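Local structure of peptidase, M20/M25/M40 family (Staphylococcus aureus, 4EWT) at residues I17-R20 against R21-Q25; Y175-P178 against G179-T183; E378-G381 against T382-D386. The protein probably hydrolyses amide bonds of N-acylated amino acids or related substrates, as a two-manganese amidohydrolase of the M20 peptidase family. One frame throughout, in Å; residues are numbered along the deposited sequence.

Contact 1 of 3, residues I17-R20 against R21-Q25; sequences IEIR and RYLHQ
Arg20 and His24 stand side by side on one face of helix 13-25, one turn apart, and form the tightly packed part of this contact. Their backbones are joined by the shortest of the four i to i+4 bonds, His24 N to Arg20 O at 2.7 Å, while the guanidinium NH2 of Arg20 comes to 3.2 Å from the imidazole ND1 of His24. The guanidinium and ring planes are steeply turned, 74° apart, and the approach is oblique. What positions both is an acidic second partner: Asp106 OD2 takes a salt bridge from Arg20 NE and a hydrogen bond with His24 ND1, and Glu86 holds the other ring nitrogen, NE2. A second buried pair, Ile19 and Leu23, lies side by side, pointing the same way, with Ile19 CG2 3.9 Å from Leu23 CD1, packed against helices 34-43 and 105-120. The looser side carries Ile17 and Arg21. With CG beside the backbone N (chi1 -66°) and the chain extended from CG to NE, Arg21 runs along Ile17, whose CG2 methyl lies 3.5 Å from Arg21 NE. Glu370 spans the two arginines, bridging Arg21 NH2 through OE1 and Arg20 NH1 through OE2, which would offset their like charges. On the solvent side Glu18 and Tyr22 share a backbone bond, Tyr22 N to Glu18 O at 3.2 Å, but their side chains part, the phenol stacking on Tyr39. This is an amphipathic alpha-helix, its buried polar face tied to Glu86, Glu370 and Asp106, which follows the manganese ligand His105 in helix 105-120.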
loop_
_atom_site.group_PDB
_atom_site.type_symbol
_atom_site.label_atom_id
_atom_site.label_comp_id
_atom_site.label_asym_id
_atom_site.label_seq_id
_atom_site.Cartn_x
_atom_site.Cartn_y
_atom_site.Cartn_z
ATOM N N ILE A 17 -26.067 18.998 44.142
ATOM C CA ILE A 17 -26.956 18.393 43.161
ATOM C C ILE A 17 -27.802 19.461 42.465
ATOM O O ILE A 17 -27.863 19.504 41.232
ATOM C CB ILE A 17 -27.808 17.282 43.815
ATOM C CG1 ILE A 17 -26.905 16.106 44.206
ATOM C CG2 ILE A 17 -28.935 16.821 42.884
ATOM C CD1 ILE A 17 -27.514 15.148 45.212
ATOM N N GLU A 18 -28.423 20.326 43.266
ATOM C CA GLU A 18 -29.192 21.474 42.782
ATOM C C GLU A 18 -28.349 22.402 41.893
ATOM O O GLU A 18 -28.827 22.901 40.873
ATOM C CB GLU A 18 -29.771 22.228 43.986
ATOM C CG GLU A 18 -30.279 23.636 43.726
ATOM C CD GLU A 18 -30.289 24.460 44.994
ATOM O OE1 GLU A 18 -31.292 24.402 45.735
ATOM O OE2 GLU A 18 -29.282 25.156 45.262
ATOM N N ILE A 19 -27.089 22.611 42.269
ATOM C CA ILE A 19 -26.191 23.447 41.471
ATOM C C ILE A 19 -25.759 22.770 40.158
ATOM O O ILE A 19 -25.687 23.433 39.120
ATOM C CB ILE A 19 -24.971 23.942 42.297
ATOM C CG1 ILE A 19 -25.430 24.987 43.337
ATOM C CG2 ILE A 19 -23.896 24.527 41.384
ATOM C CD1 ILE A 19 -24.409 25.262 44.446
ATOM N N ARG A 20 -25.515 21.489 40.187
ATOM C CA ARG A 20 -25.117 20.820 38.982
ATOM C C ARG A 20 -26.228 20.939 37.939
ATOM O O ARG A 20 -26.001 21.278 36.815
ATOM C CB ARG A 20 -24.863 19.367 39.251
ATOM C CG ARG A 20 -25.689 18.514 38.343
ATOM C CD ARG A 20 -25.061 17.206 38.060
ATOM N NE ARG A 20 -25.049 16.911 36.638
ATOM C CZ ARG A 20 -25.714 15.926 36.059
ATOM N NH1 ARG A 20 -26.476 15.141 36.759
ATOM N NH2 ARG A 20 -25.626 15.752 34.763
ATOM N N ARG A 21 -27.437 20.696 38.394
ATOM C CA ARG A 21 -28.620 20.685 37.548
ATOM C C ARG A 21 -28.894 22.036 36.902
ATOM O O ARG A 21 -29.200 22.101 35.710
ATOM C CB ARG A 21 -29.827 20.205 38.345
ATOM C CG ARG A 21 -29.690 18.759 38.767
ATOM C CD ARG A 21 -30.918 18.238 39.473
ATOM N NE ARG A 21 -30.701 16.858 39.892
ATOM C CZ ARG A 21 -31.654 16.024 40.290
ATOM N NH1 ARG A 21 -32.924 16.414 40.319
ATOM N NH2 ARG A 21 -31.331 14.789 40.650
ATOM N N TYR A 22 -28.777 23.109 37.682
ATOM C CA TYR A 22 -28.876 24.453 37.125
ATOM C C TYR A 22 -27.820 24.697 36.033
ATOM O O TYR A 22 -28.136 25.238 34.971
ATOM C CB TYR A 22 -28.777 25.532 38.211
ATOM C CG TYR A 22 -28.811 26.920 37.615
ATOM C CD1 TYR A 22 -30.023 27.566 37.369
ATOM C CD2 TYR A 22 -27.628 27.569 37.243
ATOM C CE1 TYR A 22 -30.056 28.837 36.798
ATOM C CE2 TYR A 22 -27.652 28.832 36.665
ATOM C CZ TYR A 22 -28.863 29.460 36.447
ATOM O OH TYR A 22 -28.875 30.713 35.878
ATOM N N LEU A 23 -26.576 24.303 36.304
ATOM C CA LEU A 23 -25.487 24.495 35.344
ATOM C C LEU A 23 -25.628 23.595 34.118
ATOM O O LEU A 23 -25.272 23.993 33.007
ATOM C CB LEU A 23 -24.131 24.259 36.003
ATOM C CG LEU A 23 -23.651 25.256 37.053
ATOM C CD1 LEU A 23 -22.460 24.668 37.792
ATOM C CD2 LEU A 23 -23.298 26.595 36.421
ATOM N N HIS A 24 -26.139 22.385 34.338
ATOM C CA HIS A 24 -26.417 21.435 33.270
ATOM C C HIS A 24 -27.451 22.003 32.290
ATOM O O HIS A 24 -27.358 21.782 31.075
ATOM C CB HIS A 24 -26.917 20.110 33.856
ATOM C CG HIS A 24 -26.878 18.971 32.886
ATOM N ND1 HIS A 24 -25.745 18.215 32.674
ATOM C CD2 HIS A 24 -27.829 18.466 32.066
ATOM C CE1 HIS A 24 -25.999 17.295 31.759
ATOM N NE2 HIS A 24 -27.258 17.423 31.378
ATOM N N GLN A 25 -28.418 22.737 32.842
ATOM C CA GLN A 25 -29.498 23.379 32.092
ATOM C C GLN A 25 -29.045 24.573 31.257
ATOM O O GLN A 25 -29.672 24.896 30.236
ATOM C CB GLN A 25 -30.612 23.843 33.051
ATOM C CG GLN A 25 -31.919 23.077 32.900
ATOM C CD GLN A 25 -33.048 23.608 33.774
ATOM O OE1 GLN A 25 -33.008 24.739 34.269
ATOM N NE2 GLN A 25 -34.067 22.784 33.964
#

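Contact 2 of 3, residues Y175-P178 against G179-T183; sequences YYRP and GYVQT
Arg177 turns its side chain across the bend that Pro178 and Gly179 make, and its guanidinium comes up to the backbone carbonyl of Tyr180, NH1 lying 3.1 Å from Tyr180 O. The approach to that group is oblique. Its course follows from the torsions: CG is anti to the backbone N (chi1 176°), the chain runs straight through chi2, and a bend at chi3 (-141°) swings the planar end over toward the second segment. The root of the same side chain meets a different neighbour, since Arg177 CB is 4.2 Å from Val181 CG2, a loose approach of two carbons. Arg177 thus spans the turn, with its base beside a valine methyl and its tip near a carbonyl one residue earlier. Pro178 starts its side chain away from Gly179-Thr183, although its CB necessarily sits close to the next amide, 3.2 Å from Gly179 N. Gly179 has a positive phi (76°), a conformation readily open to glycine. Tyr180 also sends its side chain away from Tyr175-Pro178, and its ring meets Tyr301 edge-to-face. Arg177 packs against Glu327 of the second subunit. The bend joins strand 173-176 of the mixed sheet to strand 179-193 of the antiparallel sheet, a passage consistent with the link between the catalytic and smaller domains of M20 peptidases. Backbone bonds from Tyr175 to Tyr348 and from Tyr176 to Glu324 set the first strand between 344-350 and 322-325, with helix 304-316 covering Tyr176 and Pro178, whereas Gly179 and Val181 pair with Asn302 and Leu300 on the short strand 300-302.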
loop_
_atom_site.group_PDB
_atom_site.type_symbol
_atom_site.label_atom_id
_atom_site.label_comp_id
_atom_site.label_asym_id
_atom_site.label_seq_id
_atom_site.Cartn_x
_atom_site.Cartn_y
_atom_site.Cartn_z
ATOM N N TYR A 175 -9.891 7.079 41.580
ATOM C CA TYR A 175 -8.832 6.412 40.826
ATOM C C TYR A 175 -7.642 7.328 40.545
ATOM O O TYR A 175 -7.803 8.540 40.347
ATOM C CB TYR A 175 -9.395 5.850 39.518
ATOM C CG TYR A 175 -10.627 4.983 39.699
ATOM C CD1 TYR A 175 -10.516 3.609 39.939
ATOM C CD2 TYR A 175 -11.904 5.535 39.627
ATOM C CE1 TYR A 175 -11.654 2.812 40.100
ATOM C CE2 TYR A 175 -13.043 4.753 39.793
ATOM C CZ TYR A 175 -12.913 3.394 40.028
ATOM O OH TYR A 175 -14.051 2.627 40.189
ATOM N N TYR A 176 -6.451 6.730 40.531
ATOM C CA TYR A 176 -5.194 7.463 40.384
ATOM C C TYR A 176 -4.118 6.677 39.618
ATOM O O TYR A 176 -4.179 5.447 39.530
ATOM C CB TYR A 176 -4.649 7.859 41.759
ATOM C CG TYR A 176 -3.933 6.746 42.509
ATOM C CD1 TYR A 176 -2.536 6.675 42.527
ATOM C CD2 TYR A 176 -4.651 5.772 43.208
ATOM C CE1 TYR A 176 -1.871 5.655 43.225
ATOM C CE2 TYR A 176 -3.996 4.749 43.908
ATOM C CZ TYR A 176 -2.609 4.696 43.914
ATOM O OH TYR A 176 -1.964 3.686 44.609
ATOM N N ARG A 177 -3.103 7.388 39.157
ATOM C CA ARG A 177 -1.954 6.840 38.473
ATOM C C ARG A 177 -0.834 7.860 38.339
ATOM O O ARG A 177 -1.025 8.891 37.789
ATOM C CB ARG A 177 -2.357 6.329 37.100
ATOM C CG ARG A 177 -1.209 5.841 36.313
ATOM C CD ARG A 177 -1.614 5.353 35.006
ATOM N NE ARG A 177 -0.863 4.180 34.685
ATOM C CZ ARG A 177 0.319 4.222 34.127
ATOM N NH1 ARG A 177 0.872 5.372 33.807
ATOM N NH2 ARG A 177 0.934 3.102 33.881
ATOM N N PRO A 178 0.341 7.568 38.856
ATOM C CA PRO A 178 1.460 8.506 38.714
ATOM C C PRO A 178 2.009 8.460 37.294
ATOM O O PRO A 178 1.731 7.513 36.554
ATOM C CB PRO A 178 2.507 7.971 39.701
ATOM C CG PRO A 178 2.221 6.505 39.800
ATOM C CD PRO A 178 0.719 6.366 39.635
ATOM N N GLY A 179 2.773 9.480 36.917
ATOM C CA GLY A 179 3.353 9.540 35.587
ATOM C C GLY A 179 2.309 9.928 34.554
ATOM O O GLY A 179 1.265 10.500 34.896
ATOM N N TYR A 180 2.587 9.590 33.293
ATOM C CA TYR A 180 1.709 9.938 32.174
ATOM C C TYR A 180 0.366 9.217 32.229
ATOM O O TYR A 180 0.307 7.989 32.246
ATOM C CB TYR A 180 2.397 9.627 30.853
ATOM C CG TYR A 180 3.537 10.551 30.498
ATOM C CD1 TYR A 180 3.295 11.836 30.012
ATOM C CD2 TYR A 180 4.857 10.135 30.631
ATOM C CE1 TYR A 180 4.351 12.686 29.664
ATOM C CE2 TYR A 180 5.911 10.970 30.281
ATOM C CZ TYR A 180 5.648 12.236 29.793
ATOM O OH TYR A 180 6.691 13.057 29.446
ATOM N N VAL A 181 -0.714 9.988 32.233
ATOM C CA VAL A 181 -2.033 9.419 32.517
ATOM C C VAL A 181 -3.070 9.710 31.416
ATOM O O VAL A 181 -4.058 8.987 31.291
ATOM C CB VAL A 181 -2.534 9.840 33.932
ATOM C CG1 VAL A 181 -2.682 11.366 34.039
ATOM C CG2 VAL A 181 -3.836 9.127 34.293
ATOM N N GLN A 182 -2.841 10.771 30.641
ATOM C CA GLN A 182 -3.679 11.106 29.478
ATOM C C GLN A 182 -2.814 11.600 28.330
ATOM O O GLN A 182 -1.783 12.217 28.551
ATOM C CB GLN A 182 -4.788 12.105 29.846
ATOM C CG GLN A 182 -5.853 11.419 30.691
ATOM C CD GLN A 182 -7.107 12.217 30.964
ATOM O OE1 GLN A 182 -7.601 12.203 32.083
ATOM N NE2 GLN A 182 -7.656 12.866 29.949
ATOM N N THR A 183 -3.241 11.302 27.107
ATOM C CA THR A 183 -2.425 11.497 25.918
ATOM C C THR A 183 -2.340 12.966 25.563
ATOM O O THR A 183 -3.252 13.729 25.844
ATOM C CB THR A 183 -3.009 10.749 24.680
ATOM O OG1 THR A 183 -4.318 11.252 24.388
ATOM C CG2 THR A 183 -3.102 9.269 24.932
#

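Contact 3 of 3, residues E378-G381 against T382-D386; sequences EAVG and TVVLD
Thr382 and Glu378, on helix 372-386, are joined by a carbonyl gripped twice. Glu378 O accepts the backbone amide Thr382 N at 3.0 Å and also the hydroxyl Thr382 OG1 at 2.6 Å, the two donors arriving from opposite faces of the carbonyl plane. The hydroxyl gets there because OG1 lies beside its own backbone N (chi1 -62°), turned back toward the preceding turn, where Glu378 O lies. Three more main-chain bonds of i to i+4 type follow, from Val383 N to Ala379 O, from Val384 N to Val380 O at 2.9 Å, and from Leu385 N to Gly381 O. Apolar contact is lighter: the methyls Val380 CG1 and Val384 CG2 stand 4.3 Å apart. The helix packs against helices 2-11, 105-120 and 304-316: Val380 rests on Tyr111 and Leu115 and Val384 on Leu119, all of helix 105-120, Thr382 and Val383 meet Leu314 of helix 304-316, and Thr382 also touches Ile6 of helix 2-11. Buried among apolar neighbours, the threonine hydroxyl therefore spends its hydrogen on its own helix, so a polar group is accommodated here by the backbone.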
loop_
_atom_site.group_PDB
_atom_site.type_symbol
_atom_site.label_atom_id
_atom_site.label_comp_id
_atom_site.label_asym_id
_atom_site.label_seq_id
_atom_site.Cartn_x
_atom_site.Cartn_y
_atom_site.Cartn_z
ATOM N N GLU A 378 -15.322 15.330 49.137
ATOM C CA GLU A 378 -14.700 14.645 50.277
ATOM C C GLU A 378 -13.233 14.335 50.004
ATOM O O GLU A 378 -12.373 14.582 50.854
ATOM C CB GLU A 378 -15.459 13.360 50.634
ATOM C CG GLU A 378 -16.745 13.578 51.437
ATOM C CD GLU A 378 -17.574 12.303 51.592
ATOM O OE1 GLU A 378 -17.192 11.256 51.022
ATOM O OE2 GLU A 378 -18.616 12.346 52.277
ATOM N N ALA A 379 -12.961 13.804 48.817
ATOM C CA ALA A 379 -11.605 13.476 48.390
ATOM C C ALA A 379 -10.695 14.700 48.324
ATOM O O ALA A 379 -9.632 14.718 48.937
ATOM C CB ALA A 379 -11.639 12.776 47.046
ATOM N N VAL A 380 -11.124 15.724 47.590
ATOM C CA VAL A 380 -10.328 16.939 47.427
ATOM C C VAL A 380 -10.173 17.673 48.761
ATOM O O VAL A 380 -9.064 18.070 49.132
ATOM C CB VAL A 380 -10.900 17.856 46.300
ATOM C CG1 VAL A 380 -10.124 19.150 46.184
ATOM C CG2 VAL A 380 -10.867 17.124 44.963
ATOM N N GLY A 381 -11.271 17.817 49.503
ATOM C CA GLY A 381 -11.203 18.441 50.819
ATOM C C GLY A 381 -10.228 17.764 51.769
ATOM O O GLY A 381 -9.462 18.434 52.466
ATOM N N THR A 382 -10.271 16.434 51.804
ATOM C CA THR A 382 -9.363 15.639 52.630
ATOM C C THR A 382 -7.903 15.924 52.271
ATOM O O THR A 382 -7.054 16.099 53.148
ATOM C CB THR A 382 -9.651 14.130 52.473
ATOM O OG1 THR A 382 -10.985 13.852 52.924
ATOM C CG2 THR A 382 -8.651 13.290 53.267
ATOM N N VAL A 383 -7.616 15.974 50.975
ATOM C CA VAL A 383 -6.271 16.304 50.524
ATOM C C VAL A 383 -5.905 17.708 50.994
ATOM O O VAL A 383 -4.837 17.912 51.561
ATOM C CB VAL A 383 -6.124 16.155 49.002
ATOM C CG1 VAL A 383 -4.748 16.620 48.547
ATOM C CG2 VAL A 383 -6.354 14.706 48.604
ATOM N N VAL A 384 -6.811 18.662 50.798
ATOM C CA VAL A 384 -6.558 20.040 51.208
ATOM C C VAL A 384 -6.225 20.164 52.697
ATOM O O VAL A 384 -5.309 20.902 53.070
ATOM C CB VAL A 384 -7.741 20.965 50.852
ATOM C CG1 VAL A 384 -7.532 22.358 51.436
ATOM C CG2 VAL A 384 -7.923 21.030 49.340
ATOM N N LEU A 385 -6.958 19.440 53.540
ATOM C CA LEU A 385 -6.767 19.550 54.986
ATOM C C LEU A 385 -5.478 18.882 55.463
ATOM O O LEU A 385 -4.795 19.425 56.329
ATOM C CB LEU A 385 -7.980 19.031 55.765
ATOM C CG LEU A 385 -9.302 19.811 55.722
ATOM C CD1 LEU A 385 -10.249 19.198 56.732
ATOM C CD2 LEU A 385 -9.137 21.305 56.003
ATOM N N ASP A 386 -5.138 17.724 54.892
ATOM C CA ASP A 386 -3.864 17.065 55.214
ATOM C C ASP A 386 -2.667 17.851 54.688
ATOM O O ASP A 386 -1.764 18.182 55.447
ATOM C CB ASP A 386 -3.812 15.632 54.702
ATOM C CG ASP A 386 -2.594 14.884 55.218
ATOM O OD1 ASP A 386 -2.637 14.385 56.358
ATOM O OD2 ASP A 386 -1.587 14.804 54.491
#

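Overall arrangement
The three contacts follow one another along the chain without touching. Contact 1 lies on helix 13-25, contact 2 at the bend between the mixed and antiparallel sheets, and contact 3 on helix 372-386. Contacts 2 and 3 are the closest pair, their nearest atoms about 8 Å apart and their centres about 19 Å; contacts 1 and 2 have centres about 29 Å apart. Helix 105-120 touches contacts 1 and 3, and helix 304-316 touches contacts 2 and 3. None supplies a manganese ligand, yet the side chains of His24 and Val181 lie about 12 and 13 Å from a bound manganese ion, whose dinuclear site includes bridging Cys103.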